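Local coordinates for protein aspartokinase (Synechocystis, PDB 3L76) that probably phosphorylates the beta-carboxyl group of aspartate with ATP, the first step toward lysine and threonine, and binds both of these amino acids in its ACT domains, at residues Val37-Ala42 / Thr157-Leu162; Leu432-Gly437 / Ile538-Val543; Gly457-Leu462 / Arg491-Met496; Glu554-Glu559 / Val578-Ala583. One frame throughout, in Å; residues are numbered along the deposited sequence.

Interaction 1 of 4, residues Val37-Ala42 / Thr157-Leu162; sequences VVVVSA and TSAVAL
Strand 35-40 of the amino acid kinase fold is covered on one face by helix 154-166, and Val-37 and Val-39 are the residues that meet Ala-159 and Leu-162 there. Strand 37-40 and helix 157-162 run nearly antiparallel, 163° between their directions, with their axes 8.8 Å apart at closest approach. Val-39 carries most of the contact. Its CG2 methyl lies 3.9 Å from Ala-159 CA and equally far from Ala-159 CB, so it rests on the helix surface at the alanine, where the backbones are nearest, Val-39 CA to Ala-159 CA 6.1 Å. The same methyl, placed opposite the carbonyl carbon about the first torsion (chi1 172° for the CG1 branch), also lies 3.9 Å from Leu-162 CD1, one helical turn further on. Leu-162 makes both of its contacts with CD1, its side chain slanting across that of Val-39. The end of Val-37 adds a looser touch, CG1 to Leu-162 CD1 at 4.4 Å. No hydrogen bond links the two segments; this is apolar packing among buried residues. Leu-162 also touches Val-133 of the adjoining strand 130-138, while Val-38 and Val-40, pointing the other way, pack on Leu-81 of helix 63-87. Backbone hydrogen bonds tie strand 35-40 to its parallel neighbours 3-8 and 130-138. A mainly parallel sheet with helices packed on both faces is the alpha-beta-alpha sandwich of the amino acid kinase family.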
loop_
_atom_site.group_PDB
_atom_site.type_symbol
_atom_site.label_atom_id
_atom_site.label_comp_id
_atom_site.label_asym_id
_atom_site.label_seq_id
_atom_site.Cartn_x
_atom_site.Cartn_y
_atom_site.Cartn_z
ATOM N N VAL A 37 6.257 -21.982 2.535
ATOM C CA VAL A 37 6.443 -20.539 2.438
ATOM C C VAL A 37 5.939 -20.075 1.077
ATOM O O VAL A 37 6.396 -20.558 0.041
ATOM C CB VAL A 37 7.913 -20.135 2.591
ATOM C CG1 VAL A 37 8.085 -18.649 2.302
ATOM C CG2 VAL A 37 8.407 -20.475 3.993
ATOM N N VAL A 38 4.989 -19.146 1.083
ATOM C CA VAL A 38 4.361 -18.707 -0.154
ATOM C C VAL A 38 4.676 -17.257 -0.513
ATOM O O VAL A 38 4.547 -16.350 0.312
ATOM C CB VAL A 38 2.838 -18.902 -0.117
ATOM C CG1 VAL A 38 2.209 -18.387 -1.395
ATOM C CG2 VAL A 38 2.505 -20.358 0.069
ATOM N N VAL A 39 5.101 -17.064 -1.758
ATOM C CA VAL A 39 5.305 -15.748 -2.337
ATOM C C VAL A 39 4.172 -15.498 -3.326
ATOM O O VAL A 39 3.814 -16.373 -4.109
ATOM C CB VAL A 39 6.628 -15.669 -3.114
ATOM C CG1 VAL A 39 6.703 -14.354 -3.865
ATOM C CG2 VAL A 39 7.842 -15.846 -2.189
ATOM N N VAL A 40 3.591 -14.310 -3.289
ATOM C CA VAL A 40 2.474 -14.016 -4.170
ATOM C C VAL A 40 2.727 -12.699 -4.867
ATOM O O VAL A 40 3.275 -11.770 -4.271
ATOM C CB VAL A 40 1.133 -13.925 -3.388
ATOM C CG1 VAL A 40 -0.044 -13.915 -4.338
ATOM C CG2 VAL A 40 1.000 -15.080 -2.412
ATOM N N SER A 41 2.336 -12.622 -6.133
ATOM C CA SER A 41 2.441 -11.379 -6.889
ATOM C C SER A 41 1.196 -10.542 -6.680
ATOM O O SER A 41 0.170 -11.058 -6.254
ATOM C CB SER A 41 2.609 -11.675 -8.381
ATOM O OG SER A 41 3.809 -12.381 -8.623
ATOM N N ALA A 42 1.280 -9.252 -6.982
ATOM C CA ALA A 42 0.084 -8.419 -7.019
ATOM C C ALA A 42 -0.960 -9.091 -7.910
ATOM O O ALA A 42 -0.611 -9.885 -8.785
ATOM C CB ALA A 42 0.418 -7.030 -7.521
ATOM N N THR A 157 12.580 -13.853 -8.003
ATOM C CA THR A 157 13.862 -13.732 -7.326
ATOM C C THR A 157 13.712 -13.847 -5.821
ATOM O O THR A 157 14.536 -14.484 -5.168
ATOM C CB THR A 157 14.562 -12.403 -7.663
ATOM O OG1 THR A 157 15.146 -12.478 -8.978
ATOM C CG2 THR A 157 15.637 -12.091 -6.617
ATOM N N SER A 158 12.665 -13.228 -5.272
ATOM C CA SER A 158 12.404 -13.311 -3.839
ATOM C C SER A 158 12.232 -14.765 -3.461
ATOM O O SER A 158 12.816 -15.237 -2.497
ATOM C CB SER A 158 11.155 -12.519 -3.445
ATOM O OG SER A 158 11.336 -11.129 -3.654
ATOM N N ALA A 159 11.433 -15.478 -4.246
ATOM C CA ALA A 159 11.116 -16.868 -3.944
ATOM C C ALA A 159 12.368 -17.725 -3.865
ATOM O O ALA A 159 12.579 -18.458 -2.896
ATOM C CB ALA A 159 10.159 -17.427 -4.970
ATOM N N VAL A 160 13.198 -17.637 -4.894
ATOM C CA VAL A 160 14.432 -18.403 -4.927
ATOM C C VAL A 160 15.365 -18.006 -3.786
ATOM O O VAL A 160 15.864 -18.875 -3.075
ATOM C CB VAL A 160 15.149 -18.304 -6.305
ATOM C CG1 VAL A 160 16.542 -18.886 -6.216
ATOM C CG2 VAL A 160 14.345 -19.030 -7.383
ATOM N N ALA A 161 15.601 -16.705 -3.616
ATOM C CA ALA A 161 16.414 -16.205 -2.494
ATOM C C ALA A 161 15.933 -16.739 -1.142
ATOM O O ALA A 161 16.734 -17.013 -0.252
ATOM C CB ALA A 161 16.440 -14.690 -2.477
ATOM N N LEU A 162 14.618 -16.898 -1.001
ATOM C CA LEU A 162 14.032 -17.375 0.243
ATOM C C LEU A 162 14.318 -18.843 0.422
ATOM O O LEU A 162 14.756 -19.261 1.487
ATOM C CB LEU A 162 12.520 -17.131 0.265
ATOM C CG LEU A 162 12.093 -15.772 0.802
ATOM C CD1 LEU A 162 10.627 -15.556 0.550
ATOM C CD2 LEU A 162 12.412 -15.682 2.279
#

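Interaction 2 of 4, residues Leu432-Gly437 / Ile538-Val543; sequences LPAVRG and IGHPGV. With LYS (lysine), chain E.
The backbones draw nearest at Ala-434 and Val-543, whose CA atoms are 6.7 Å apart, where the irregular chain of 432-437 passes a type II turn running from His-540 to Val-543. Ala-434 points its CB into this turn. The methyl is 3.5 Å from Val-543 CG2, and it sits obliquely to the His-540 imidazole, 4.1 Å from both CE1 and ND1 of that ring. With CG turned opposite its own backbone N (chi1 -169°), His-540 brings the ring round to the methyl and flanks it beside the valine. The second branch of Val-543 serves a different neighbour: CG1 is 4.3 Å from Val-435 CG2. No hydrogen bond crosses between the segments. The turn itself faces a bound lysine, whose carboxylate oxygen OXT receives a weak hydrogen bond from Val-543 N at 3.0 Å, with Gly-542 N close by; lying at a helix N-terminus, the carboxylate is probably stabilised by the helix as well. Val-543 therefore presents its amide to the effector and its methyls to 432-437. Asp-298, Ile-299 and Asp-300 join the lysine from another part of the chain. Gly-542 is the N-cap of helix 543-552, while 432-437 leads into strand 437-453 through a classic beta bulge, where Arg-436 and Gly-437 are both set against the single residue Val-533 of strand 520-533.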
loop_
_atom_site.group_PDB
_atom_site.type_symbol
_atom_site.label_atom_id
_atom_site.label_comp_id
_atom_site.label_asym_id
_atom_site.label_seq_id
_atom_site.Cartn_x
_atom_site.Cartn_y
_atom_site.Cartn_z
ATOM N N LEU A 432 23.177 -36.580 -21.536
ATOM C CA LEU A 432 22.688 -35.230 -21.832
ATOM C C LEU A 432 22.515 -35.017 -23.341
ATOM O O LEU A 432 23.451 -35.251 -24.108
ATOM C CB LEU A 432 23.646 -34.180 -21.260
ATOM C CG LEU A 432 23.081 -33.039 -20.404
ATOM C CD1 LEU A 432 22.230 -32.086 -21.229
ATOM C CD2 LEU A 432 22.284 -33.582 -19.229
ATOM N N PRO A 433 21.322 -34.564 -23.776
ATOM C CA PRO A 433 21.081 -34.436 -25.220
ATOM C C PRO A 433 21.873 -33.291 -25.839
ATOM O O PRO A 433 22.196 -32.326 -25.143
ATOM C CB PRO A 433 19.579 -34.114 -25.307
ATOM C CG PRO A 433 19.033 -34.276 -23.919
ATOM C CD PRO A 433 20.180 -34.067 -22.992
ATOM N N ALA A 434 22.161 -33.386 -27.134
ATOM C CA ALA A 434 22.905 -32.339 -27.818
ATOM C C ALA A 434 22.144 -31.010 -27.848
ATOM O O ALA A 434 22.711 -29.958 -27.555
ATOM C CB ALA A 434 23.263 -32.781 -29.225
ATOM N N VAL A 435 20.863 -31.070 -28.212
ATOM C CA VAL A 435 20.014 -29.885 -28.283
ATOM C C VAL A 435 18.769 -30.048 -27.405
ATOM O O VAL A 435 18.124 -31.087 -27.433
ATOM C CB VAL A 435 19.588 -29.607 -29.741
ATOM C CG1 VAL A 435 18.382 -28.671 -29.803
ATOM C CG2 VAL A 435 20.765 -29.046 -30.531
ATOM N N ARG A 436 18.433 -29.024 -26.628
ATOM C CA ARG A 436 17.251 -29.076 -25.771
ATOM C C ARG A 436 16.070 -28.277 -26.330
ATOM O O ARG A 436 14.924 -28.690 -26.213
ATOM C CB ARG A 436 17.590 -28.593 -24.363
ATOM C CG ARG A 436 16.444 -28.708 -23.377
ATOM C CD ARG A 436 16.923 -29.330 -22.084
ATOM N NE ARG A 436 16.745 -30.779 -22.054
ATOM C CZ ARG A 436 17.364 -31.596 -21.207
ATOM N NH1 ARG A 436 18.230 -31.121 -20.324
ATOM N NH2 ARG A 436 17.127 -32.899 -21.252
ATOM N N GLY A 437 16.356 -27.124 -26.922
ATOM C CA GLY A 437 15.324 -26.308 -27.533
ATOM C C GLY A 437 15.897 -25.364 -28.571
ATOM O O GLY A 437 17.105 -25.171 -28.641
ATOM N N ILE A 538 28.422 -29.866 -25.562
ATOM C CA ILE A 538 29.790 -29.770 -25.073
ATOM C C ILE A 538 30.525 -31.114 -25.174
ATOM O O ILE A 538 30.063 -32.139 -24.663
ATOM C CB ILE A 538 29.812 -29.293 -23.615
ATOM C CG1 ILE A 538 29.194 -27.901 -23.491
ATOM C CG2 ILE A 538 31.219 -29.274 -23.078
ATOM C CD1 ILE A 538 29.111 -27.404 -22.045
ATOM N N GLY A 539 31.678 -31.110 -25.832
ATOM C CA GLY A 539 32.419 -32.341 -26.044
ATOM C C GLY A 539 31.633 -33.339 -26.870
ATOM O O GLY A 539 31.719 -34.537 -26.638
ATOM N N HIS A 540 30.869 -32.835 -27.835
ATOM C CA HIS A 540 30.014 -33.663 -28.676
ATOM C C HIS A 540 30.137 -33.226 -30.145
ATOM O O HIS A 540 29.452 -32.312 -30.594
ATOM C CB HIS A 540 28.566 -33.548 -28.188
ATOM C CG HIS A 540 27.633 -34.545 -28.799
ATOM N ND1 HIS A 540 27.004 -34.331 -30.006
ATOM C CD2 HIS A 540 27.221 -35.758 -28.369
ATOM C CE1 HIS A 540 26.245 -35.373 -30.296
ATOM N NE2 HIS A 540 26.360 -36.253 -29.320
ATOM N N PRO A 541 31.035 -33.869 -30.898
ATOM C CA PRO A 541 31.271 -33.419 -32.273
ATOM C C PRO A 541 30.038 -33.557 -33.164
ATOM O O PRO A 541 29.210 -34.436 -32.938
ATOM C CB PRO A 541 32.397 -34.340 -32.759
ATOM C CG PRO A 541 33.099 -34.761 -31.513
ATOM C CD PRO A 541 32.011 -34.880 -30.471
ATOM N N GLY A 542 29.914 -32.665 -34.143
ATOM C CA GLY A 542 28.856 -32.752 -35.129
ATOM C C GLY A 542 27.536 -32.072 -34.812
ATOM O O GLY A 542 26.610 -32.173 -35.622
ATOM N N VAL A 543 27.422 -31.389 -33.669
ATOM C CA VAL A 543 26.178 -30.677 -33.367
ATOM C C VAL A 543 26.008 -29.453 -34.271
ATOM O O VAL A 543 24.991 -29.272 -34.940
ATOM C CB VAL A 543 26.087 -30.235 -31.900
ATOM C CG1 VAL A 543 24.870 -29.353 -31.699
ATOM C CG2 VAL A 543 26.020 -31.444 -30.984
HETATM N N LYS E . 30.924 -28.749 -29.639
HETATM C CA LYS E . 29.862 -28.833 -30.632
HETATM C C LYS E . 30.430 -29.339 -31.964
HETATM O O LYS E . 31.646 -29.546 -32.104
HETATM C CB LYS E . 29.156 -27.481 -30.804
HETATM C CG LYS E . 30.082 -26.295 -31.156
HETATM C CD LYS E . 29.279 -24.987 -31.308
HETATM C CE LYS E . 28.876 -24.405 -29.954
HETATM N NZ LYS E . 30.082 -24.231 -29.070
HETATM O OXT LYS E . 29.687 -29.578 -32.920
#

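Interaction 3 of 4, residues Gly457-Leu462 / Arg491-Met496; sequences GMAAQL and RDIAFM. With THR (threonine), chain D.
Ile-493, in the middle of strand 490-498, sends its side chain toward helix 458-468 and meets Ala-459 and Leu-462 with its outermost carbon. CB itself touches neither residue; it branches into CG2, beside the residue's own carbonyl carbon, and CG1, which lies on the far side from that carbon (chi1 -63°) and heads toward the helix. CG1 approaches the bound threonine, 4.5 Å from its CG2. From there the chain runs extended (chi2 -177°) to CD1, where three groups converge: Ala-459 CB at 4.2 Å, Leu-462 CD1 at 4.3 Å and the threonine CG2 methyl at 4.1 Å. The tip of one isoleucine is thus shared between two adjacent turns of the helix and the apolar end of the effector. In this ACT domain, a beta-alpha-beta-beta-alpha-beta unit, helix 458-468 follows the first strand and packs on the face of the antiparallel sheet in which strand 490-498 pairs with 437-453 and 475-479. The contact joins these two layers, and Val-452 and Gln-478, on the flanking strands, also touch Ile-493. At the helix start the threonine carboxylate meets backbone amides. Its OXT accepts a hydrogen bond from Ala-459 N at 3.0 Å, with an N-H...O angle of 161°. Met-458 N lies just as close to this oxygen. Gly-457 is the N-cap, so the helix dipole would probably help to stabilise the carboxylate. Asp-454, Gln-478, Asn-385 and Ile-386 supply further hydrogen bonds to the threonine.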
loop_
_atom_site.group_PDB
_atom_site.type_symbol
_atom_site.label_atom_id
_atom_site.label_comp_id
_atom_site.label_asym_id
_atom_site.label_seq_id
_atom_site.Cartn_x
_atom_site.Cartn_y
_atom_site.Cartn_z
ATOM N N GLY A 457 40.636 -0.355 -27.519
ATOM C CA GLY A 457 39.740 0.760 -27.288
ATOM C C GLY A 457 38.741 1.086 -28.394
ATOM O O GLY A 457 37.796 1.842 -28.179
ATOM N N MET A 458 38.933 0.521 -29.578
ATOM C CA MET A 458 38.034 0.816 -30.689
ATOM C C MET A 458 36.612 0.302 -30.445
ATOM O O MET A 458 35.666 1.074 -30.511
ATOM C CB MET A 458 38.611 0.294 -32.002
ATOM C CG MET A 458 39.954 0.922 -32.366
ATOM S SD MET A 458 39.845 2.719 -32.622
ATOM C CE MET A 458 40.582 3.331 -31.132
ATOM N N ALA A 459 36.466 -0.987 -30.150
ATOM C CA ALA A 459 35.159 -1.550 -29.797
ATOM C C ALA A 459 34.554 -0.858 -28.573
ATOM O O ALA A 459 33.350 -0.631 -28.506
ATOM C CB ALA A 459 35.268 -3.055 -29.540
ATOM N N ALA A 460 35.395 -0.563 -27.591
ATOM C CA ALA A 460 34.962 0.160 -26.406
ATOM C C ALA A 460 34.270 1.454 -26.792
ATOM O O ALA A 460 33.161 1.739 -26.334
ATOM C CB ALA A 460 36.148 0.452 -25.469
ATOM N N GLN A 461 34.918 2.235 -27.643
ATOM C CA GLN A 461 34.386 3.553 -27.974
ATOM C C GLN A 461 33.102 3.505 -28.810
ATOM O O GLN A 461 32.232 4.358 -28.662
ATOM C CB GLN A 461 35.474 4.470 -28.564
ATOM C CG GLN A 461 35.401 4.742 -30.051
ATOM C CD GLN A 461 36.578 5.579 -30.518
ATOM O OE1 GLN A 461 37.599 5.666 -29.832
ATOM N NE2 GLN A 461 36.443 6.199 -31.684
ATOM N N LEU A 462 32.966 2.479 -29.639
ATOM C CA LEU A 462 31.776 2.336 -30.461
ATOM C C LEU A 462 30.597 1.886 -29.621
ATOM O O LEU A 462 29.491 2.410 -29.740
ATOM C CB LEU A 462 32.025 1.334 -31.584
ATOM C CG LEU A 462 33.070 1.759 -32.616
ATOM C CD1 LEU A 462 33.587 0.561 -33.358
ATOM C CD2 LEU A 462 32.510 2.809 -33.573
ATOM N N ARG A 491 39.412 -4.814 -38.574
ATOM C CA ARG A 491 38.440 -5.896 -38.635
ATOM C C ARG A 491 37.062 -5.263 -38.789
ATOM O O ARG A 491 36.876 -4.122 -38.416
ATOM C CB ARG A 491 38.482 -6.741 -37.355
ATOM C CG ARG A 491 39.825 -7.353 -37.004
ATOM C CD ARG A 491 39.769 -8.133 -35.672
ATOM N NE ARG A 491 41.117 -8.407 -35.183
ATOM C CZ ARG A 491 41.764 -9.554 -35.359
ATOM N NH1 ARG A 491 41.168 -10.566 -35.976
ATOM N NH2 ARG A 491 43.004 -9.691 -34.904
ATOM N N ASP A 492 36.118 -5.998 -39.359
ATOM C CA ASP A 492 34.733 -5.585 -39.393
ATOM C C ASP A 492 34.083 -5.993 -38.090
ATOM O O ASP A 492 34.433 -7.022 -37.511
ATOM C CB ASP A 492 34.007 -6.261 -40.552
ATOM C CG ASP A 492 34.498 -5.796 -41.905
ATOM O OD1 ASP A 492 35.168 -4.739 -41.971
ATOM O OD2 ASP A 492 34.195 -6.489 -42.899
ATOM N N ILE A 493 33.138 -5.182 -37.627
ATOM C CA ILE A 493 32.372 -5.511 -36.437
ATOM C C ILE A 493 30.907 -5.474 -36.801
ATOM O O ILE A 493 30.408 -4.444 -37.223
ATOM C CB ILE A 493 32.637 -4.513 -35.273
ATOM C CG1 ILE A 493 34.099 -4.570 -34.834
ATOM C CG2 ILE A 493 31.710 -4.800 -34.075
ATOM C CD1 ILE A 493 34.414 -3.673 -33.645
ATOM N N ALA A 494 30.223 -6.603 -36.648
ATOM C CA ALA A 494 28.782 -6.660 -36.825
ATOM C C ALA A 494 28.071 -6.804 -35.469
ATOM O O ALA A 494 28.579 -7.452 -34.552
ATOM C CB ALA A 494 28.411 -7.817 -37.747
ATOM N N PHE A 495 26.890 -6.207 -35.349
ATOM C CA PHE A 495 26.120 -6.328 -34.121
ATOM C C PHE A 495 24.650 -6.183 -34.438
ATOM O O PHE A 495 24.297 -5.731 -35.515
ATOM C CB PHE A 495 26.559 -5.293 -33.078
ATOM C CG PHE A 495 26.245 -3.872 -33.451
ATOM C CD1 PHE A 495 27.125 -3.134 -34.225
ATOM C CD2 PHE A 495 25.076 -3.262 -33.013
ATOM C CE1 PHE A 495 26.839 -1.809 -34.573
ATOM C CE2 PHE A 495 24.790 -1.941 -33.360
ATOM C CZ PHE A 495 25.675 -1.216 -34.141
ATOM N N MET A 496 23.792 -6.572 -33.504
ATOM C CA MET A 496 22.358 -6.492 -33.738
ATOM C C MET A 496 21.645 -5.707 -32.657
ATOM O O MET A 496 22.001 -5.782 -31.481
ATOM C CB MET A 496 21.747 -7.882 -33.886
ATOM C CG MET A 496 22.136 -8.569 -35.179
ATOM S SD MET A 496 21.794 -10.325 -35.118
ATOM C CE MET A 496 23.419 -10.998 -34.838
HETATM N N THR D . 40.794 -4.747 -31.813
HETATM C CA THR D . 39.800 -3.711 -31.542
HETATM C C THR D . 39.703 -3.475 -30.044
HETATM O O THR D . 40.287 -4.234 -29.249
HETATM C CB THR D . 38.407 -4.082 -32.069
HETATM O OG1 THR D . 37.963 -5.292 -31.433
HETATM C CG2 THR D . 38.431 -4.258 -33.600
HETATM O OXT THR D . 39.043 -2.513 -29.624
#

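Interaction 4 of 4, residues Glu554-Glu559 / Val578-Ala583; sequences ENINIE and VDALKA. With THR (threonine), chain C.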
loop_
_atom_site.group_PDB
_atom_site.type_symbol
_atom_site.label_atom_id
_atom_site.label_comp_id
_atom_site.label_asym_id
_atom_site.label_seq_id
_atom_site.Cartn_x
_atom_site.Cartn_y
_atom_site.Cartn_z
ATOM N N GLU A 554 17.502 -26.838 -46.844
ATOM C CA GLU A 554 16.376 -25.982 -47.170
ATOM C C GLU A 554 16.836 -24.832 -48.047
ATOM O O GLU A 554 16.094 -23.890 -48.264
ATOM C CB GLU A 554 15.740 -25.437 -45.886
ATOM C CG GLU A 554 14.724 -26.375 -45.280
ATOM C CD GLU A 554 13.458 -26.408 -46.093
ATOM O OE1 GLU A 554 13.046 -27.511 -46.502
ATOM O OE2 GLU A 554 12.889 -25.321 -46.345
ATOM N N ASN A 555 18.068 -24.922 -48.540
ATOM C CA ASN A 555 18.693 -23.853 -49.316
ATOM C C ASN A 555 18.598 -22.503 -48.613
ATOM O O ASN A 555 18.121 -21.520 -49.173
ATOM C CB ASN A 555 18.111 -23.777 -50.732
ATOM C CG ASN A 555 19.006 -23.012 -51.687
ATOM O OD1 ASN A 555 19.563 -21.973 -51.344
ATOM N ND2 ASN A 555 19.151 -23.528 -52.891
ATOM N N ILE A 556 19.053 -22.470 -47.368
ATOM C CA ILE A 556 19.023 -21.261 -46.560
ATOM C C ILE A 556 20.457 -20.790 -46.320
ATOM O O ILE A 556 21.304 -21.531 -45.816
ATOM C CB ILE A 556 18.280 -21.508 -45.219
ATOM C CG1 ILE A 556 16.784 -21.650 -45.461
ATOM C CG2 ILE A 556 18.514 -20.385 -44.236
ATOM C CD1 ILE A 556 16.000 -22.059 -44.234
ATOM N N ASN A 557 20.747 -19.560 -46.709
ATOM C CA ASN A 557 22.100 -19.067 -46.565
ATOM C C ASN A 557 22.366 -18.575 -45.152
ATOM O O ASN A 557 21.516 -17.933 -44.535
ATOM C CB ASN A 557 22.386 -17.958 -47.577
ATOM C CG ASN A 557 23.834 -17.515 -47.553
ATOM O OD1 ASN A 557 24.747 -18.332 -47.680
ATOM N ND2 ASN A 557 24.053 -16.214 -47.380
ATOM N N ILE A 558 23.559 -18.865 -44.649
ATOM C CA ILE A 558 23.921 -18.447 -43.306
ATOM C C ILE A 558 24.769 -17.186 -43.366
ATOM O O ILE A 558 25.905 -17.218 -43.840
ATOM C CB ILE A 558 24.669 -19.557 -42.557
ATOM C CG1 ILE A 558 23.826 -20.837 -42.526
ATOM C CG2 ILE A 558 25.030 -19.093 -41.148
ATOM C CD1 ILE A 558 24.557 -22.028 -41.964
ATOM N N GLU A 559 24.212 -16.076 -42.890
ATOM C CA GLU A 559 24.881 -14.785 -42.999
ATOM C C GLU A 559 25.943 -14.593 -41.922
ATOM O O GLU A 559 27.033 -14.102 -42.190
ATOM C CB GLU A 559 23.863 -13.639 -42.948
ATOM C CG GLU A 559 22.723 -13.743 -43.960
ATOM C CD GLU A 559 21.948 -12.439 -44.111
ATOM O OE1 GLU A 559 22.533 -11.366 -43.846
ATOM O OE2 GLU A 559 20.759 -12.480 -44.500
ATOM N N VAL A 578 11.281 -18.282 -40.090
ATOM C CA VAL A 578 10.348 -19.332 -39.716
ATOM C C VAL A 578 10.754 -20.669 -40.322
ATOM O O VAL A 578 10.759 -21.690 -39.634
ATOM C CB VAL A 578 8.909 -18.987 -40.119
ATOM C CG1 VAL A 578 7.998 -20.178 -39.875
ATOM C CG2 VAL A 578 8.420 -17.784 -39.339
ATOM N N ASP A 579 11.102 -20.666 -41.603
ATOM C CA ASP A 579 11.512 -21.903 -42.258
ATOM C C ASP A 579 12.721 -22.488 -41.547
ATOM O O ASP A 579 12.830 -23.697 -41.367
ATOM C CB ASP A 579 11.854 -21.663 -43.731
ATOM C CG ASP A 579 10.787 -20.882 -44.460
ATOM O OD1 ASP A 579 10.206 -19.954 -43.863
ATOM O OD2 ASP A 579 10.542 -21.190 -45.642
ATOM N N ALA A 580 13.634 -21.616 -41.149
ATOM C CA ALA A 580 14.860 -22.046 -40.505
ATOM C C ALA A 580 14.571 -22.604 -39.115
ATOM O O ALA A 580 15.204 -23.558 -38.677
ATOM C CB ALA A 580 15.848 -20.894 -40.442
ATOM N N LEU A 581 13.594 -22.020 -38.432
ATOM C CA LEU A 581 13.227 -22.493 -37.109
ATOM C C LEU A 581 12.660 -23.901 -37.184
ATOM O O LEU A 581 12.986 -24.753 -36.351
ATOM C CB LEU A 581 12.224 -21.548 -36.435
ATOM C CG LEU A 581 11.740 -21.986 -35.044
ATOM C CD1 LEU A 581 12.854 -21.937 -34.007
ATOM C CD2 LEU A 581 10.559 -21.150 -34.601
ATOM N N LYS A 582 11.806 -24.134 -38.176
ATOM C CA LYS A 582 11.171 -25.433 -38.349
ATOM C C LYS A 582 12.224 -26.489 -38.653
ATOM O O LYS A 582 12.189 -27.591 -38.114
ATOM C CB LYS A 582 10.132 -25.381 -39.469
ATOM C CG LYS A 582 8.894 -24.540 -39.170
ATOM C CD LYS A 582 7.968 -24.519 -40.379
ATOM C CE LYS A 582 6.720 -23.681 -40.158
ATOM N NZ LYS A 582 5.894 -23.638 -41.401
ATOM N N ALA A 583 13.169 -26.135 -39.512
ATOM C CA ALA A 583 14.265 -27.028 -39.870
ATOM C C ALA A 583 15.083 -27.449 -38.653
ATOM O O ALA A 583 15.390 -28.630 -38.485
ATOM C CB ALA A 583 15.161 -26.376 -40.917
HETATM N N THR C . 26.946 -18.653 -46.315
HETATM C CA THR C . 27.668 -19.918 -46.122
HETATM C C THR C . 26.725 -21.068 -45.781
HETATM O O THR C . 25.508 -20.860 -45.635
HETATM C CB THR C . 28.769 -19.798 -45.051
HETATM O OG1 THR C . 28.182 -19.466 -43.781
HETATM C CG2 THR C . 29.748 -18.699 -45.441
HETATM O OXT THR C . 27.170 -22.218 -45.680
#
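Ile-556 pushes its CD1 methyl against the flank of helix 577-587, at Ala-580 and Asp-579. The tip lies 3.9 Å from Ala-580 CA and 4.0 Å from Ala-580 CB, and it also meets the base of the aspartate, 4.2 Å from Asp-579 CB. CG1 stands anti to the carbonyl carbon (chi1 -72°) and the chain runs straight beyond it, which carries CD1 out to the helix backbone. A turn further along, Glu-554 CG brushes Ala-583 CB at 4.4 Å. The meeting is apolar, without a hydrogen bond from one segment to the other. The Glu-554 and Asp-579 carboxylates come near one another, OE2 to OD2 4.8 Å; Arg-576, salt-bridged to Asp-579 and in a long, weak ion pair with Glu-554, probably eases their repulsion. Behind Ile-556 stand Leu-551 of helix 543-552 and Val-572 of strand 567-573. Segment 554-559 leaves helix 543-552 through a Schellman motif, with Asn-555 as its positive-phi C-prime residue and Ile-556 N bonded to Leu-551 O. The next residues turn to a bound threonine: its N donates to Asn-557 OD1 at 2.6 Å and to Ile-558 O at 3.0 Å, while Ile-558 N donates to the threonine O at 3.0 Å. Asp-280, Ala-285 and Gln-304, from the 272-341 ACT region, also hydrogen-bond it. Here the link from first helix to second strand packs on the second helix, 577-587; an amino acid held between such a link of one ACT domain and residues of another is typical of ACT effector sites.

In the fold
Interaction 1 comes first along the chain and belongs to the kinase fold; the other three lie in the ACT portion, 34 to 41 Å away from it between centres. Interaction 3 falls wholly within the chain bracketed by 432-437 and 538-543, and interaction 4 follows. Interactions 2 and 4 share helix 543-552, which starts at the lysine-binding turn and ends ahead of 554-559; their nearest atoms are about 7 Å apart. Strand 437-453 runs on from 432-437 to pair with strand 490-498 of interaction 3. Interactions 2, 3 and 4 thus each adjoin a separate bound amino acid, one lysine and two threonines, well removed from interaction 1, consistent with allosteric control from a distance.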